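SPT6 (Antonospora locustae, PDB 2XP1) is a transcription elongation factor whose noncanonical tandem SH2 domains enable interaction with RNA polymerase II. Local coordinates at the interface of chains A and B. Numbering follows the deposited sequence. Chains: chain A/B, SPT6.

Contact 1 and contact 2 lie along one two-fold interface between identical chains, the centres of their C-alpha atoms about 19 Å apart, and share no residue. Contact 1 uses strands 70-72 and 75-77 and the turn joining them, presumably in the first SH2 domain; contact 2 uses strand 162-164 with the loop residues A:Met156, A:Asn161 and their twins, presumably in the second. Each domain of the tandem thus probably meets its own copy. Contact 1 carries backbone hydrogen bonds, whereas contact 2 rests on carbon-rich packing. The pairing may be a dimer or only a crystal contact.

Contact 1: the interface of chains A and B. Residues chain A 71, 74-76; chain B 71, 73-76.
Strands 75-77 of the two chains pair antiparallel about A:Lys75 and B:Lys75, each just after a tight hairpin turn in which A:Asn74 and its twin B:Asn74 take a positive phi (69°). A:His76 N donates to B:Asn74 O at 3.0 Å, and the twin bond runs from B:His76 to A:Asn74; both are fairly straight, with the donor above the carbonyl plane rather than on a lone pair. The A:His76 side chain leaves with CG anti to the backbone N (chi1 172°), carrying the ring toward chain B, and a near-perpendicular chi2 (-96°) turns one face to B:Thr71. There the B:Thr71 methyl CG2 sits over the A:His76 face, 3.4 Å from the ring centroid and shifted toward the rim, nearest to CD2 at 3.3 Å. B:Thr71 OG1 takes the crowded position between N and the carbonyl carbon, placing CG2 beside N. The A:Lys75 chain bends at chi2, then runs extended, so that A:Lys75 CD packs against B:Asn74 O at 3.4 Å. The two lysines cross obliquely, A:Lys75 CE lying 3.9 Å from B:Lys75 CE, while A:Lys75 NZ and B:Lys75 NZ stay 5.5 Å apart, like charges that probably repel mildly. An alanine here in place of A:Lys75 removes CD and CE, which would probably leave B:Asn74 O less covered and the crossing at the axis looser. The patch joins two hairpins edge to edge, a possible dimer or crystal contact of the Spt6 tandem SH2.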
# COMPACT_ATOMS: atom_id res chain seq x y z
N THR A 71 -2.10 -13.26 -9.00
CA THR A 71 -1.45 -12.38 -8.04
C THR A 71 -0.31 -11.66 -8.71
O THR A 71 0.37 -12.23 -9.57
CB THR A 71 -0.87 -13.11 -6.83
OG1 THR A 71 0.04 -14.11 -7.28
CG2 THR A 71 -1.97 -13.73 -6.05
N ASN A 74 2.14 -9.07 -4.54
CA ASN A 74 1.48 -9.40 -3.27
C ASN A 74 -0.01 -9.06 -3.19
O ASN A 74 -0.64 -9.25 -2.17
CB ASN A 74 2.26 -8.78 -2.08
CG ASN A 74 3.69 -9.30 -2.00
OD1 ASN A 74 3.93 -10.52 -1.88
ND2 ASN A 74 4.67 -8.37 -2.08
N LYS A 75 -0.54 -8.53 -4.29
CA LYS A 75 -1.91 -8.12 -4.42
C LYS A 75 -2.62 -9.23 -5.21
O LYS A 75 -1.99 -10.00 -5.94
CB LYS A 75 -2.00 -6.77 -5.20
CG LYS A 75 -1.72 -5.46 -4.41
CD LYS A 75 -2.96 -4.97 -3.57
CE LYS A 75 -2.71 -3.70 -2.66
NZ LYS A 75 -3.94 -3.30 -1.85
N HIS A 76 -3.93 -9.28 -5.08
CA HIS A 76 -4.71 -10.32 -5.68
C HIS A 76 -5.61 -9.72 -6.76
O HIS A 76 -6.16 -8.66 -6.53
CB HIS A 76 -5.52 -10.89 -4.52
CG HIS A 76 -6.56 -11.86 -4.93
ND1 HIS A 76 -7.87 -11.50 -5.14
CD2 HIS A 76 -6.49 -13.20 -5.14
CE1 HIS A 76 -8.57 -12.58 -5.45
NE2 HIS A 76 -7.75 -13.62 -5.44
N THR B 71 -7.14 -14.48 0.81
CA THR B 71 -7.03 -13.05 0.53
C THR B 71 -7.67 -12.27 1.64
O THR B 71 -8.67 -12.69 2.21
CB THR B 71 -7.70 -12.63 -0.77
OG1 THR B 71 -9.08 -13.01 -0.72
CG2 THR B 71 -7.02 -13.26 -1.92
N SER B 73 -8.10 -7.86 2.59
CA SER B 73 -7.89 -6.48 2.07
C SER B 73 -7.09 -6.36 0.77
O SER B 73 -6.09 -5.62 0.68
CB SER B 73 -7.35 -5.61 3.17
OG SER B 73 -8.27 -5.72 4.28
N ASN B 74 -7.53 -7.12 -0.24
CA ASN B 74 -6.97 -7.08 -1.60
C ASN B 74 -5.55 -7.64 -1.73
O ASN B 74 -4.98 -7.62 -2.81
CB ASN B 74 -7.06 -5.65 -2.18
CG ASN B 74 -8.51 -5.15 -2.26
OD1 ASN B 74 -9.36 -5.78 -2.94
ND2 ASN B 74 -8.80 -4.03 -1.58
N LYS B 75 -5.01 -8.12 -0.62
CA LYS B 75 -3.68 -8.67 -0.53
C LYS B 75 -3.86 -10.20 -0.53
O LYS B 75 -4.91 -10.73 -0.18
CB LYS B 75 -2.99 -8.21 0.78
CG LYS B 75 -2.36 -6.78 0.80
CD LYS B 75 -0.94 -6.73 0.12
CE LYS B 75 -0.29 -5.30 0.00
NZ LYS B 75 1.08 -5.31 -0.69
N HIS B 76 -2.79 -10.89 -0.87
CA HIS B 76 -2.84 -12.32 -1.00
C HIS B 76 -1.95 -12.95 0.07
O HIS B 76 -0.87 -12.43 0.30
CB HIS B 76 -2.30 -12.58 -2.41
CG HIS B 76 -2.07 -14.02 -2.71
ND1 HIS B 76 -0.83 -14.61 -2.57
CD2 HIS B 76 -2.90 -14.97 -3.18
CE1 HIS B 76 -0.91 -15.87 -2.95
NE2 HIS B 76 -2.15 -16.11 -3.34

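Contact 2: the interface of chains A and B. Residues chain A 156, 161-163; chain B 156, 161-163.
The backbone carbonyl oxygen of B:Asn161, like its twin A:Asn161 O, has no N or O of the partner within bonding reach; two methyl carbons of chain A touch it. A:Met156 CE comes to 3.4 Å of B:Asn161 O, and A:Thr163 CG2 reaches the same oxygen, B:Asn161 O, at 3.5 Å. By symmetry A:Asn161 O meets the same pair of methyls from chain B. A:Met156 achieves this by folding: CG lies beside the backbone N, and the chain bends again at chi2 (-73°) and chi3 (-74°), so that the thioether curls round and offers its tip. The A:Met156 and B:Asn161 side chains cross at about a right angle, and A:Met156 CE also packs on B:Asn161 CB at 3.7 Å. The amide end of B:Asn161 takes little part; it is CB and the backbone carbonyl that form the seat for the methionine. Within chain A, CE of A:Met156 lies 3.6 Å from CG2 of A:Thr163, so the two methyls converge on the partner as one apolar surface. A:Thr163 holds CG2 anti to its backbone N and OG1 beside that N (chi1 -80°). A:Thr163 and B:Thr163 then cross obliquely at the two-fold axis, A:Thr163 CB meeting B:Thr163 CB at 3.7 Å. Each hydroxyl stands beside the partner's beta-carbon rather than facing the other hydroxyl as a bonding partner. A:Ser162 is marginal, its CA passing the B:Thr163 carbonyl. The two 162-164 strands run antiparallel, with no bridge or hydrogen bond between their backbones, and van der Waals contact carries the patch. The backbone bonds of contact 1 are more likely to fix the relative position of the chains. The site brings what are presumably the second SH2 domains of two Spt6 copies together across the axis, in what may be a dimer or merely a crystal contact.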
# COMPACT_ATOMS: atom_id res chain seq x y z
N MET A 156 1.95 5.35 -6.71
CA MET A 156 2.39 6.48 -5.96
C MET A 156 3.88 6.49 -6.04
O MET A 156 4.48 5.59 -6.57
CB MET A 156 1.96 6.38 -4.48
CG MET A 156 0.48 6.19 -4.29
SD MET A 156 -0.56 7.64 -4.63
CE MET A 156 -0.27 8.69 -3.24
N ASN A 161 9.14 5.43 4.63
CA ASN A 161 7.82 5.22 5.18
C ASN A 161 6.75 5.86 4.28
O ASN A 161 5.67 5.28 4.06
CB ASN A 161 7.80 5.79 6.59
CG ASN A 161 8.71 5.02 7.54
OD1 ASN A 161 8.63 3.80 7.62
ND2 ASN A 161 9.58 5.73 8.25
N SER A 162 7.10 7.00 3.70
CA SER A 162 6.14 7.96 3.16
C SER A 162 5.72 7.72 1.70
O SER A 162 6.38 7.02 0.98
CB SER A 162 6.72 9.36 3.34
OG SER A 162 7.03 9.56 4.71
N THR A 163 4.64 8.35 1.29
CA THR A 163 3.98 8.09 0.03
C THR A 163 3.49 9.41 -0.57
O THR A 163 3.03 10.28 0.16
CB THR A 163 2.88 6.99 0.24
OG1 THR A 163 3.51 5.70 0.28
CG2 THR A 163 1.84 6.96 -0.83
N MET B 156 0.29 1.36 8.69
CA MET B 156 0.67 2.73 8.68
C MET B 156 -0.54 3.52 9.00
O MET B 156 -1.62 2.99 9.11
CB MET B 156 1.22 3.15 7.29
CG MET B 156 2.35 2.29 6.80
SD MET B 156 3.94 2.52 7.63
CE MET B 156 4.52 4.07 7.00
N ASN B 161 -3.66 11.00 0.22
CA ASN B 161 -2.61 10.39 -0.57
C ASN B 161 -1.53 9.78 0.33
O ASN B 161 -1.02 8.69 0.06
CB ASN B 161 -2.05 11.46 -1.49
CG ASN B 161 -3.07 11.92 -2.53
OD1 ASN B 161 -3.67 11.10 -3.22
ND2 ASN B 161 -3.27 13.23 -2.66
N SER B 162 -1.28 10.46 1.46
CA SER B 162 -0.06 10.30 2.23
C SER B 162 -0.09 9.19 3.29
O SER B 162 -1.13 8.73 3.67
CB SER B 162 0.27 11.65 2.86
OG SER B 162 0.36 12.63 1.84
N THR B 163 1.07 8.81 3.78
CA THR B 163 1.25 7.64 4.62
C THR B 163 2.30 7.96 5.70
O THR B 163 3.28 8.65 5.42
CB THR B 163 1.58 6.40 3.71
OG1 THR B 163 0.36 5.90 3.15
CG2 THR B 163 2.24 5.27 4.45